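Local coordinates for putative xanthine dehydrogenase YAGS fad-binding subunit (Escherichia coli, PDB 5G5G), which probably oxidises aldehydes as the molybdenum-bearing large subunit of a periplasmic aldehyde oxidase, holding a sulfurated molybdenum centre and a pterin cytosine dinucleotide, at residues T64-D69 and V80-N85; L114-T119 and R260-P265; A197-N202 and K222-P227; F247-A252 and N278-P283; L253-A258 and V266-P271. All blocks are in the same frame, centred on the assembly; numbering follows the deposited sequence. Where two conformers were deposited one is given.

Contact 1. Residues T64-D69 and V80-N85; sequences TALDTD and VITASN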
# COMPACT_ATOMS: atom_id res chain seq x y z
N THR C 64 30.99 14.82 -0.64
CA THR C 64 32.41 15.30 -0.52
C THR C 64 33.29 14.13 -0.07
O THR C 64 34.38 13.89 -0.66
CB THR C 64 32.55 16.55 0.38
OG1 THR C 64 31.83 16.39 1.61
CG2 THR C 64 31.96 17.78 -0.36
N ALA C 65 32.75 13.33 0.85
CA ALA C 65 33.43 12.08 1.19
C ALA C 65 32.46 10.97 1.65
O ALA C 65 31.31 11.21 2.04
CB ALA C 65 34.50 12.34 2.22
N LEU C 66 32.95 9.76 1.56
CA LEU C 66 32.18 8.63 1.94
C LEU C 66 33.15 7.67 2.59
O LEU C 66 33.90 6.99 1.92
CB LEU C 66 31.53 8.01 0.70
CG LEU C 66 30.63 6.83 1.01
CD1 LEU C 66 29.54 7.20 2.01
CD2 LEU C 66 29.96 6.31 -0.27
N ASP C 67 33.17 7.65 3.91
CA ASP C 67 34.20 6.92 4.61
C ASP C 67 33.60 5.67 5.19
O ASP C 67 32.46 5.64 5.60
CB ASP C 67 34.86 7.80 5.61
CG ASP C 67 35.50 9.00 4.97
OD1 ASP C 67 36.39 8.80 4.06
OD2 ASP C 67 35.08 10.15 5.29
N THR C 68 34.34 4.58 5.10
CA THR C 68 33.77 3.28 5.38
C THR C 68 34.60 2.47 6.38
O THR C 68 34.24 1.31 6.62
CB THR C 68 33.66 2.47 4.07
OG1 THR C 68 34.99 2.32 3.55
CG2 THR C 68 32.79 3.19 3.07
N ASP C 69 35.64 3.06 6.99
CA ASP C 69 36.51 2.31 7.90
C ASP C 69 35.75 1.80 9.12
O ASP C 69 35.92 0.63 9.53
CB ASP C 69 37.72 3.12 8.41
CG ASP C 69 38.88 3.23 7.40
OD1 ASP C 69 38.81 2.79 6.27
OD2 ASP C 69 39.91 3.80 7.78
N VAL C 80 32.22 -3.08 2.21
CA VAL C 80 31.29 -1.99 1.96
C VAL C 80 31.45 -1.58 0.49
O VAL C 80 32.56 -1.21 0.08
CB VAL C 80 31.57 -0.75 2.87
CG1 VAL C 80 30.53 0.33 2.62
CG2 VAL C 80 31.60 -1.19 4.33
N ILE C 81 30.36 -1.63 -0.26
CA ILE C 81 30.34 -1.27 -1.68
C ILE C 81 30.03 0.21 -1.81
O ILE C 81 29.09 0.68 -1.18
CB ILE C 81 29.28 -2.05 -2.44
CG1 ILE C 81 29.38 -3.54 -2.10
CG2 ILE C 81 29.38 -1.78 -3.95
CD1 ILE C 81 30.73 -4.16 -2.18
N THR C 82 30.79 0.91 -2.68
CA THR C 82 30.57 2.32 -2.97
C THR C 82 30.74 2.58 -4.45
O THR C 82 31.29 1.74 -5.13
CB THR C 82 31.60 3.20 -2.24
OG1 THR C 82 32.92 2.94 -2.76
CG2 THR C 82 31.62 2.87 -0.76
N ALA C 83 30.33 3.75 -4.94
CA ALA C 83 30.58 4.10 -6.36
C ALA C 83 32.04 4.08 -6.64
O ALA C 83 32.50 3.60 -7.70
CB ALA C 83 30.00 5.45 -6.73
N SER C 84 32.82 4.59 -5.68
CA SER C 84 34.22 4.68 -5.83
C SER C 84 34.90 3.30 -5.97
O SER C 84 35.88 3.17 -6.72
CB SER C 84 34.78 5.47 -4.64
OG SER C 84 36.08 5.66 -4.84
N ASN C 85 34.47 2.29 -5.22
CA ASN C 85 35.13 0.99 -5.32
C ASN C 85 34.43 -0.01 -6.24
O ASN C 85 34.96 -1.09 -6.47
CB ASN C 85 35.46 0.37 -3.94
CG ASN C 85 34.22 -0.06 -3.16
OD1 ASN C 85 33.17 -0.37 -3.75
ND2 ASN C 85 34.34 -0.07 -1.82
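L66 and T68 meet V80 and T82 in an apolar contact within the hammerhead family region: strand 61-67 is the middle one of a three-stranded antiparallel sheet, whereas strand 77-82 lies at the edge of a seven-stranded mixed sheet to which the molybdopterin-binding region also contributes. The closest pair is T68 CG2 against V80 CG1, 3.7 Å apart, the two side chains passing each other in opposite directions. T68 CG2 also runs tip to tip into the methyl of T82, with 4.0 Å between the two CG2 atoms. From further up its strand, L66 brings CD2 to 3.9 Å from T82 CG2. With chi1 at 66°, T82 swings CG2 out to these partners while OG1 stays back for its own turn, where it accepts from N85 N at 3.0 Å. The reverse bond, T82 N to N85 OD1 at 2.9 Å, completes a capping box on the short helix that follows. N85 ND2 adds a bond in the carbonyl plane of V80 O, 2.8 Å long. All this polar bonding is internal to 80-85; between the sheets the threonines offer methyls, so cohesion here rests on close hydrocarbon packing without directional bonds.

Contact 2. Residues L114-T119 and R260-P265; sequences LVVAET and RAVKRP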
# COMPACT_ATOMS: atom_id res chain seq x y z
N LEU C 114 26.59 0.12 0.20
CA LEU C 114 25.96 -1.11 0.69
C LEU C 114 26.92 -1.80 1.63
O LEU C 114 28.04 -2.08 1.26
CB LEU C 114 25.62 -2.07 -0.46
CG LEU C 114 24.90 -3.37 -0.02
CD1 LEU C 114 23.39 -3.14 -0.04
CD2 LEU C 114 25.30 -4.55 -0.88
N VAL C 115 26.49 -2.03 2.88
CA VAL C 115 27.33 -2.81 3.79
C VAL C 115 26.89 -4.27 3.71
O VAL C 115 25.69 -4.53 3.85
CB VAL C 115 27.18 -2.33 5.24
CG1 VAL C 115 28.04 -3.16 6.17
CG2 VAL C 115 27.56 -0.87 5.37
N VAL C 116 27.84 -5.19 3.53
CA VAL C 116 27.59 -6.61 3.42
C VAL C 116 28.10 -7.24 4.71
O VAL C 116 29.25 -6.98 5.10
CB VAL C 116 28.41 -7.20 2.24
CG1 VAL C 116 28.16 -8.68 2.09
CG2 VAL C 116 28.03 -6.46 0.98
N ALA C 117 27.25 -7.99 5.39
CA ALA C 117 27.64 -8.65 6.64
C ALA C 117 27.05 -10.07 6.75
O ALA C 117 26.23 -10.48 5.96
CB ALA C 117 27.19 -7.80 7.80
N GLU C 118 27.47 -10.78 7.79
CA GLU C 118 27.13 -12.18 8.00
C GLU C 118 25.66 -12.36 8.36
O GLU C 118 25.07 -13.39 8.02
CB GLU C 118 28.01 -12.73 9.10
CG GLU C 118 29.45 -12.90 8.66
CD GLU C 118 29.67 -14.11 7.77
OE1 GLU C 118 28.72 -14.90 7.52
OE2 GLU C 118 30.81 -14.28 7.31
N THR C 119 25.09 -11.35 9.01
CA THR C 119 23.69 -11.38 9.41
C THR C 119 23.01 -10.07 9.07
O THR C 119 23.66 -9.01 8.98
CB THR C 119 23.50 -11.68 10.91
OG1 THR C 119 24.04 -10.61 11.67
CG2 THR C 119 24.16 -12.97 11.29
N ARG C 260 29.78 -10.17 -6.28
CA ARG C 260 31.02 -10.31 -7.04
C ARG C 260 32.26 -9.90 -6.17
O ARG C 260 33.28 -10.60 -6.12
CB ARG C 260 30.94 -9.49 -8.32
CG ARG C 260 32.18 -9.70 -9.17
CD ARG C 260 32.02 -9.12 -10.54
NE ARG C 260 31.80 -7.69 -10.46
CZ ARG C 260 31.60 -6.89 -11.52
NH1 ARG C 260 31.65 -7.36 -12.81
NH2 ARG C 260 31.40 -5.61 -11.29
N ALA C 261 32.12 -8.80 -5.43
CA ALA C 261 33.20 -8.36 -4.52
C ALA C 261 33.54 -9.35 -3.40
O ALA C 261 34.70 -9.56 -3.11
CB ALA C 261 32.84 -7.02 -3.92
N VAL C 262 32.55 -9.92 -2.71
CA VAL C 262 32.81 -10.82 -1.59
C VAL C 262 32.88 -12.28 -1.97
O VAL C 262 33.18 -13.10 -1.10
CB VAL C 262 31.84 -10.63 -0.39
CG1 VAL C 262 31.94 -9.19 0.10
CG2 VAL C 262 30.39 -11.01 -0.72
N LYS C 263 32.70 -12.60 -3.25
CA LYS C 263 32.83 -13.97 -3.76
C LYS C 263 31.92 -14.94 -3.01
O LYS C 263 32.30 -16.05 -2.63
CB LYS C 263 34.32 -14.38 -3.76
CG LYS C 263 35.12 -13.61 -4.80
CD LYS C 263 36.62 -13.85 -4.69
CE LYS C 263 37.37 -13.26 -5.89
NZ LYS C 263 38.79 -13.68 -5.80
N ARG C 264 30.70 -14.47 -2.79
CA ARG C 264 29.72 -15.16 -1.99
C ARG C 264 28.33 -14.59 -2.34
O ARG C 264 28.27 -13.40 -2.68
CB ARG C 264 30.05 -14.87 -0.53
CG ARG C 264 29.15 -15.53 0.42
CD ARG C 264 29.82 -15.39 1.78
NE ARG C 264 28.82 -15.58 2.80
CZ ARG C 264 29.08 -15.50 4.08
NH1 ARG C 264 30.33 -15.19 4.51
NH2 ARG C 264 28.10 -15.73 4.92
N PRO C 265 27.25 -15.39 -2.28
CA PRO C 265 25.93 -14.81 -2.60
C PRO C 265 25.55 -13.71 -1.56
O PRO C 265 25.96 -13.77 -0.38
CB PRO C 265 24.95 -15.99 -2.51
CG PRO C 265 25.80 -17.19 -2.61
CD PRO C 265 27.17 -16.85 -2.09
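R264 and E118 face each other in a two-pronged salt bridge, and V262 fills the apolar side of the same contact. The arginine works end-on: NH2 reaches E118 OE1 at 2.8 Å and NH1 reaches E118 OE2 at 3.0 Å, each nitrogen taking its own oxygen. Both oxygens lie close to the guanidinium plane, yet the fit is not coplanar. The carboxylate is turned by 53°, and the nitrogens approach its oxygens from about 40° out of its plane. The two side chains cross almost at right angles: R264 comes in stretched from CG to NE, whereas E118 folds over at chi2 (-76°) to present its carboxylate. The remaining nitrogen, R264 NE, donates to the backbone of N47, so the guanidinium is held at both ends and its rotation is largely fixed.

This is the place where helix 250-262 runs out over the seven-stranded mixed sheet. K263 leaves the helix with positive phi, and the chain turns back toward strand 266-269, with R264 on the turn. Strand 111-117, at whose end E118 sits, lies in that same sheet, so the bridge ties the hammerhead family region to the molybdopterin-binding one. On the apolar side V262, near the end of helix 250-262, points its CG2 at V116 CG1, 4.3 Å away, an ordinary apolar contact. V262 also rests on A79 of the neighbouring strand, while the R264 side chain also touches L78 and A49.

Contact 3. Residues A197-N202 and K222-P227; sequences AVWDGN and KTLKVP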
# COMPACT_ATOMS: atom_id res chain seq x y z
N ALA C 197 21.91 -12.23 -5.45
CA ALA C 197 22.86 -12.52 -6.54
C ALA C 197 23.80 -13.62 -6.17
O ALA C 197 24.30 -13.66 -5.05
CB ALA C 197 23.64 -11.29 -6.90
N VAL C 198 24.11 -14.49 -7.12
CA VAL C 198 25.17 -15.51 -7.04
C VAL C 198 25.95 -15.41 -8.34
O VAL C 198 25.37 -15.47 -9.47
CB VAL C 198 24.60 -16.97 -6.96
CG1 VAL C 198 25.67 -18.05 -7.00
CG2 VAL C 198 23.75 -17.16 -5.74
N TRP C 199 27.27 -15.30 -8.21
CA TRP C 199 28.18 -15.45 -9.36
C TRP C 199 28.83 -16.82 -9.38
O TRP C 199 29.23 -17.33 -8.32
CB TRP C 199 29.27 -14.40 -9.38
CG TRP C 199 28.81 -12.99 -9.55
CD1 TRP C 199 28.28 -12.20 -8.57
CD2 TRP C 199 28.81 -12.21 -10.74
NE1 TRP C 199 27.94 -10.97 -9.09
CE2 TRP C 199 28.31 -10.94 -10.40
CE3 TRP C 199 29.25 -12.43 -12.06
CZ2 TRP C 199 28.17 -9.93 -11.34
CZ3 TRP C 199 29.10 -11.43 -12.98
CH2 TRP C 199 28.58 -10.20 -12.63
N ASP C 200 28.97 -17.39 -10.59
CA ASP C 200 29.77 -18.57 -10.79
C ASP C 200 30.73 -18.18 -11.90
O ASP C 200 30.36 -18.08 -13.07
CB ASP C 200 28.90 -19.77 -11.17
CG ASP C 200 29.73 -21.06 -11.38
OD1 ASP C 200 30.91 -21.15 -10.93
OD2 ASP C 200 29.18 -22.00 -11.98
N GLY C 201 31.95 -17.86 -11.49
CA GLY C 201 32.87 -17.19 -12.38
C GLY C 201 32.24 -15.93 -12.93
O GLY C 201 31.72 -15.10 -12.16
N ASN C 202 32.22 -15.78 -14.24
CA ASN C 202 31.64 -14.58 -14.83
C ASN C 202 30.12 -14.70 -15.16
O ASN C 202 29.59 -13.84 -15.84
CB ASN C 202 32.45 -14.13 -16.05
CG ASN C 202 33.89 -13.75 -15.70
OD1 ASN C 202 34.24 -13.47 -14.53
ND2 ASN C 202 34.76 -13.76 -16.72
N LYS C 222 23.97 -4.14 -18.99
CA LYS C 222 24.57 -2.88 -19.45
C LYS C 222 25.17 -2.08 -18.29
O LYS C 222 26.19 -1.40 -18.45
CB LYS C 222 23.52 -2.03 -20.16
CG LYS C 222 24.06 -0.75 -20.78
CD LYS C 222 22.99 -0.09 -21.66
CE LYS C 222 23.28 1.39 -21.99
NZ LYS C 222 24.12 1.71 -23.16
N THR C 223 24.49 -2.09 -17.16
CA THR C 223 24.96 -1.35 -15.99
C THR C 223 26.26 -1.95 -15.45
O THR C 223 27.24 -1.22 -15.14
CB THR C 223 23.88 -1.34 -14.88
OG1 THR C 223 22.63 -0.84 -15.39
CG2 THR C 223 24.32 -0.45 -13.75
N LEU C 224 26.29 -3.26 -15.33
CA LEU C 224 27.51 -3.97 -14.91
C LEU C 224 28.62 -4.02 -15.95
O LEU C 224 29.77 -4.33 -15.58
CB LEU C 224 27.19 -5.41 -14.58
CG LEU C 224 26.27 -5.59 -13.34
CD1 LEU C 224 25.90 -7.06 -13.19
CD2 LEU C 224 26.99 -5.07 -12.11
N LYS C 225 28.27 -3.77 -17.22
CA LYS C 225 29.23 -3.90 -18.36
C LYS C 225 29.71 -5.32 -18.53
O LYS C 225 30.90 -5.62 -18.61
CB LYS C 225 30.40 -2.93 -18.21
CG LYS C 225 30.00 -1.47 -18.08
CD LYS C 225 31.23 -0.60 -17.79
CE LYS C 225 31.09 0.80 -18.37
NZ LYS C 225 31.92 0.99 -19.62
N VAL C 226 28.76 -6.22 -18.58
CA VAL C 226 29.02 -7.64 -18.79
C VAL C 226 28.15 -8.11 -19.95
O VAL C 226 27.15 -7.46 -20.28
CB VAL C 226 28.77 -8.52 -17.54
CG1 VAL C 226 29.60 -8.06 -16.36
CG2 VAL C 226 27.29 -8.60 -17.16
N PRO C 227 28.54 -9.22 -20.59
CA PRO C 227 27.70 -9.75 -21.68
C PRO C 227 26.35 -10.16 -21.17
O PRO C 227 26.24 -10.85 -20.16
CB PRO C 227 28.49 -10.99 -22.15
CG PRO C 227 29.90 -10.63 -21.88
CD PRO C 227 29.83 -9.95 -20.51
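W199 meets the other segment with the far end of its six-membered ring alone. CZ2 stands 4.1 Å from L224 CD1, and CH2 is 4.4 Å from V226 CG1, which lies at the ring edge, near its plane. With CG anti to the carbonyl carbon (chi1 -64°), the indole projects from strand 194-200 to the end of helix 213-224, and L224 approaches it from the opposite direction. The indole nitrogen is used too: W199 NE1 donates to A256 O, a backbone oxygen of helix 250-262, which limits how far the ring can swing. On the strand side the chain turns at G201, and the backbone of N202 comes back to the ring edge. L224 points at the ring from the last helical residue; K225, with positive phi, makes the Schellman turn that brings V226 round beside it. Strand 194-200 thus supplies the ring, the C-terminal end of helix 213-224 and the residue beyond its Schellman turn close on the ring's outer edge, and helix 250-262 covers it through A259 and R260, with L204 of the adjoining strand 203-208 touching both W199 and L224.

Contact 4. Residues F247-A252 and N278-P283; sequences FLRSDA and NTTHRP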
# COMPACT_ATOMS: atom_id res chain seq x y z
N PHE C 247 11.35 -1.58 -13.88
CA PHE C 247 12.71 -1.29 -14.22
C PHE C 247 13.68 -1.83 -13.17
O PHE C 247 13.35 -2.02 -11.99
CB PHE C 247 12.87 0.23 -14.30
CG PHE C 247 11.74 0.91 -15.03
CD1 PHE C 247 11.50 0.61 -16.34
CD2 PHE C 247 10.91 1.82 -14.36
CE1 PHE C 247 10.45 1.22 -17.02
CE2 PHE C 247 9.86 2.42 -15.05
CZ PHE C 247 9.63 2.11 -16.37
N LEU C 248 14.91 -1.97 -13.58
CA LEU C 248 16.02 -2.21 -12.62
C LEU C 248 16.08 -1.15 -11.51
O LEU C 248 16.10 0.08 -11.81
CB LEU C 248 17.33 -2.18 -13.40
CG LEU C 248 18.54 -2.77 -12.67
CD1 LEU C 248 18.36 -4.28 -12.64
CD2 LEU C 248 19.77 -2.36 -13.44
N ARG C 249 16.15 -1.60 -10.24
CA ARG C 249 16.30 -0.71 -9.10
C ARG C 249 17.61 -1.04 -8.31
O ARG C 249 18.33 -1.98 -8.66
CB ARG C 249 15.08 -0.82 -8.21
CG ARG C 249 13.76 -0.51 -8.91
CD ARG C 249 13.12 0.83 -8.47
NE ARG C 249 13.97 1.94 -8.80
CZ ARG C 249 14.01 2.57 -9.97
NH1 ARG C 249 13.21 2.21 -10.97
NH2 ARG C 249 14.86 3.56 -10.16
N SER C 250 17.88 -0.25 -7.28
CA SER C 250 19.15 -0.27 -6.57
C SER C 250 19.42 -1.65 -5.91
O SER C 250 20.58 -2.04 -5.76
CB SER C 250 19.19 0.84 -5.53
OG SER C 250 18.13 0.71 -4.58
N ASP C 251 18.35 -2.34 -5.49
CA ASP C 251 18.54 -3.68 -4.86
C ASP C 251 19.29 -4.69 -5.77
O ASP C 251 20.14 -5.47 -5.32
CB ASP C 251 17.20 -4.29 -4.43
CG ASP C 251 16.24 -4.48 -5.61
OD1 ASP C 251 16.00 -3.48 -6.34
OD2 ASP C 251 15.75 -5.63 -5.83
N ALA C 252 18.87 -4.74 -7.02
CA ALA C 252 19.41 -5.65 -8.02
C ALA C 252 20.88 -5.32 -8.34
O ALA C 252 21.75 -6.20 -8.37
CB ALA C 252 18.54 -5.57 -9.26
N ASN C 278 13.73 6.42 -2.49
CA ASN C 278 14.79 5.74 -3.27
C ASN C 278 14.33 5.35 -4.66
O ASN C 278 15.12 5.42 -5.61
CB ASN C 278 15.30 4.47 -2.56
CG ASN C 278 16.33 3.75 -3.40
OD1 ASN C 278 16.02 2.78 -4.09
ND2 ASN C 278 17.57 4.28 -3.40
N THR C 279 13.06 4.93 -4.78
CA THR C 279 12.58 4.32 -6.01
C THR C 279 11.85 5.39 -6.84
O THR C 279 12.30 6.51 -6.88
CB THR C 279 11.73 3.07 -5.78
OG1 THR C 279 10.49 3.34 -5.09
CG2 THR C 279 12.51 2.06 -4.93
N THR C 280 10.76 5.03 -7.51
CA THR C 280 10.06 5.99 -8.33
C THR C 280 8.68 6.31 -7.72
O THR C 280 8.21 5.60 -6.83
CB THR C 280 9.86 5.47 -9.75
OG1 THR C 280 8.99 4.34 -9.76
CG2 THR C 280 11.19 5.08 -10.35
N HIS C 281 8.08 7.35 -8.26
CA HIS C 281 6.77 7.78 -7.88
C HIS C 281 5.97 8.30 -9.09
O HIS C 281 6.56 8.75 -10.02
CB HIS C 281 6.85 8.98 -6.90
CG HIS C 281 7.59 10.16 -7.45
ND1 HIS C 281 6.96 11.25 -8.00
CD2 HIS C 281 8.92 10.40 -7.57
CE1 HIS C 281 7.86 12.10 -8.45
NE2 HIS C 281 9.06 11.61 -8.19
N ARG C 282 4.65 8.22 -9.03
CA ARG C 282 3.87 8.94 -10.03
C ARG C 282 4.17 10.45 -9.87
O ARG C 282 4.03 10.94 -8.79
CB ARG C 282 2.37 8.72 -9.91
CG ARG C 282 1.63 9.31 -11.12
CD ARG C 282 0.11 9.38 -10.97
NE ARG C 282 -0.50 8.10 -10.62
CZ ARG C 282 -0.79 7.09 -11.47
NH1 ARG C 282 -0.34 7.06 -12.71
NH2 ARG C 282 -1.38 5.99 -10.99
N PRO C 283 4.50 11.16 -10.96
CA PRO C 283 4.63 12.61 -10.85
C PRO C 283 3.32 13.27 -10.52
O PRO C 283 2.28 12.90 -11.10
CB PRO C 283 5.11 13.03 -12.24
CG PRO C 283 5.69 11.76 -12.85
CD PRO C 283 4.85 10.68 -12.31
O HOH W 1 16.30 4.55 -7.90
O HOH W 2 16.24 2.11 -6.73
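R249 and T279 bring the two backbones nearest each other, with CA atoms 7.0 Å apart. R249 sits just before the first turn of helix 250-262, and T279 just after the short helix 275-278, from where the chain runs on irregularly as far as P283. Bends at chi2 and chi3 fold R249 across this irregular chain. Its CD packs on T279 CB at 3.8 Å, and the methyl of T280 lies over one face of the guanidinium, offset toward the rim, with CG2 3.6 Å from NH1.

The polar link runs through two waters. One accepts from R249 NH2 at 2.9 Å, in the plane of the guanidinium, and donates to N278 O at 2.7 Å. The other accepts from R249 NE and from S250 N, the latter at 2.9 Å, and donates to N278 OD1 at 2.7 Å, so that it serves the first turn of the helix as well as the arginine. N278 is held further by ND2 donating to H109 O.

The side chain of T280 is about 9 Å from the dioxothiomolybdenum ion, so the contact lies near the molybdenum site; R282 bonds to the backbone oxygen of R350, a pocket residue. Helix 213-224 covers L248, strand 203-208 touches D251 and A252, and the 278-283 chain leads on to strand 285-293.

Contact 5. Residues L253-A258 and V266-P271; sequences LLAALA and VKVMLP
V266 opens the strand by setting both of its methyls against A258: CG1 comes to 3.9 Å from A258 CB, and V266 CG2 lies just as near the backbone carbon A258 C. Its first torsion, 175°, places CG1 anti to the backbone N and spreads the fork over the helix. The backbone takes part too, with V266 O 4.0 Å from A255 CB. The next residue, K267, faces the other way, and V268 turns back to the helix. V268 CG2 lies 3.8 Å from A255 CA and 4.0 Å from A255 CB, so it presses on the helix backbone as much as on a side chain. The close approach is allowed by the small side chain of A255, whose CA is 5.7 Å from that of V268. Away from the helix, K267 donates from NZ to the backbone oxygen of Y39 and pairs with an acidic side chain of another subunit, while L270, past the strand, lies on H193 and T279.

Helix and strand run nearly antiparallel, at 159° with their axes 7.5 Å apart, as expected when a helix returns directly into a strand beneath it. Strand 266-269 lies in the mixed sheet between 49-55, to which it is parallel, and 194-200, to which it is antiparallel; the helix covers one face of it, with I53 and L114 of the sheet also packing on this interface. L224 of helix 213-224 packs on A256 and L257 of helix 250-262.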
# COMPACT_ATOMS: atom_id res chain seq x y z
N LEU C 253 21.13 -4.06 -8.66
CA LEU C 253 22.47 -3.63 -8.93
C LEU C 253 23.38 -3.91 -7.74
O LEU C 253 24.46 -4.51 -7.90
CB LEU C 253 22.54 -2.15 -9.27
CG LEU C 253 23.97 -1.66 -9.52
CD1 LEU C 253 24.65 -2.41 -10.64
CD2 LEU C 253 24.00 -0.18 -9.81
N LEU C 254 22.94 -3.51 -6.55
CA LEU C 254 23.85 -3.61 -5.39
C LEU C 254 24.06 -5.07 -5.00
O LEU C 254 25.20 -5.46 -4.63
CB LEU C 254 23.36 -2.76 -4.23
CG LEU C 254 23.62 -1.26 -4.52
CD1 LEU C 254 22.85 -0.44 -3.56
CD2 LEU C 254 25.06 -0.88 -4.36
N ALA C 255 23.03 -5.90 -5.09
CA ALA C 255 23.21 -7.33 -4.82
C ALA C 255 24.29 -7.91 -5.72
O ALA C 255 25.20 -8.64 -5.27
CB ALA C 255 21.90 -8.10 -4.99
N ALA C 256 24.18 -7.59 -7.00
CA ALA C 256 25.11 -8.08 -8.01
C ALA C 256 26.55 -7.62 -7.77
O ALA C 256 27.51 -8.42 -7.76
CB ALA C 256 24.64 -7.68 -9.40
N LEU C 257 26.72 -6.31 -7.56
CA LEU C 257 28.05 -5.79 -7.23
C LEU C 257 28.65 -6.42 -5.98
O LEU C 257 29.83 -6.78 -5.95
CB LEU C 257 27.99 -4.28 -7.03
CG LEU C 257 27.69 -3.53 -8.32
CD1 LEU C 257 27.49 -2.06 -7.98
CD2 LEU C 257 28.83 -3.70 -9.30
N ALA C 258 27.83 -6.52 -4.94
CA ALA C 258 28.28 -7.08 -3.68
C ALA C 258 28.73 -8.52 -3.77
O ALA C 258 29.79 -8.90 -3.23
CB ALA C 258 27.19 -6.92 -2.61
N VAL C 266 24.84 -12.71 -2.05
CA VAL C 266 24.40 -11.60 -1.22
C VAL C 266 22.96 -11.31 -1.57
O VAL C 266 22.60 -11.29 -2.74
CB VAL C 266 25.25 -10.33 -1.45
CG1 VAL C 266 24.69 -9.14 -0.65
CG2 VAL C 266 26.72 -10.59 -1.13
N LYS C 267 22.14 -11.10 -0.55
CA LYS C 267 20.76 -10.64 -0.75
C LYS C 267 20.53 -9.29 -0.13
O LYS C 267 21.13 -8.96 0.91
CB LYS C 267 19.75 -11.66 -0.29
CG LYS C 267 19.82 -12.07 1.12
CD LYS C 267 18.76 -13.15 1.34
CE LYS C 267 18.45 -13.40 2.77
NZ LYS C 267 17.30 -14.32 3.01
N VAL C 268 19.75 -8.49 -0.81
CA VAL C 268 19.51 -7.08 -0.48
C VAL C 268 18.02 -6.79 -0.62
O VAL C 268 17.43 -7.08 -1.66
CB VAL C 268 20.25 -6.15 -1.46
CG1 VAL C 268 19.95 -4.68 -1.15
CG2 VAL C 268 21.76 -6.40 -1.39
N MET C 269 17.41 -6.24 0.43
CA MET C 269 16.05 -5.74 0.37
C MET C 269 16.09 -4.23 0.64
O MET C 269 16.85 -3.78 1.53
CB MET C 269 15.20 -6.40 1.45
CG MET C 269 13.74 -5.99 1.42
SD MET C 269 12.73 -6.86 2.69
CE MET C 269 13.20 -8.51 2.26
N LEU C 270 15.32 -3.46 -0.08
CA LEU C 270 15.20 -2.02 0.22
C LEU C 270 14.25 -1.88 1.42
O LEU C 270 13.08 -2.28 1.35
CB LEU C 270 14.65 -1.26 -0.97
CG LEU C 270 15.39 -1.44 -2.30
CD1 LEU C 270 14.84 -0.47 -3.33
CD2 LEU C 270 16.83 -1.15 -2.08
N PRO C 271 14.73 -1.31 2.52
CA PRO C 271 13.83 -1.17 3.68
C PRO C 271 12.64 -0.27 3.33
O PRO C 271 12.82 0.71 2.58
CB PRO C 271 14.72 -0.49 4.71
CG PRO C 271 16.14 -0.75 4.26
CD PRO C 271 16.10 -0.86 2.79

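Overall arrangement
From the N terminus, contact 1 closes first, a short loop that joins the small antiparallel sheet to the edge of the large mixed one. Contact 2 then opens at 114-119 and does not close until 260-265. Contact 3 falls wholly within that span and ties strand 194-200 to helix 213-224. Contact 4 opens at 247-252 and contact 5 at 253-258, both before contact 2 has closed, so each crosses it; contact 5 in turn closes at 266-271, within the span of contact 4, which ends at 278-283. Helix 250-262 is shared by contacts 2, 4 and 5, and contacts 1, 2, 3 and 5 reach one mixed sheet. Contact 4 carries the arrangement toward the molybdenum site.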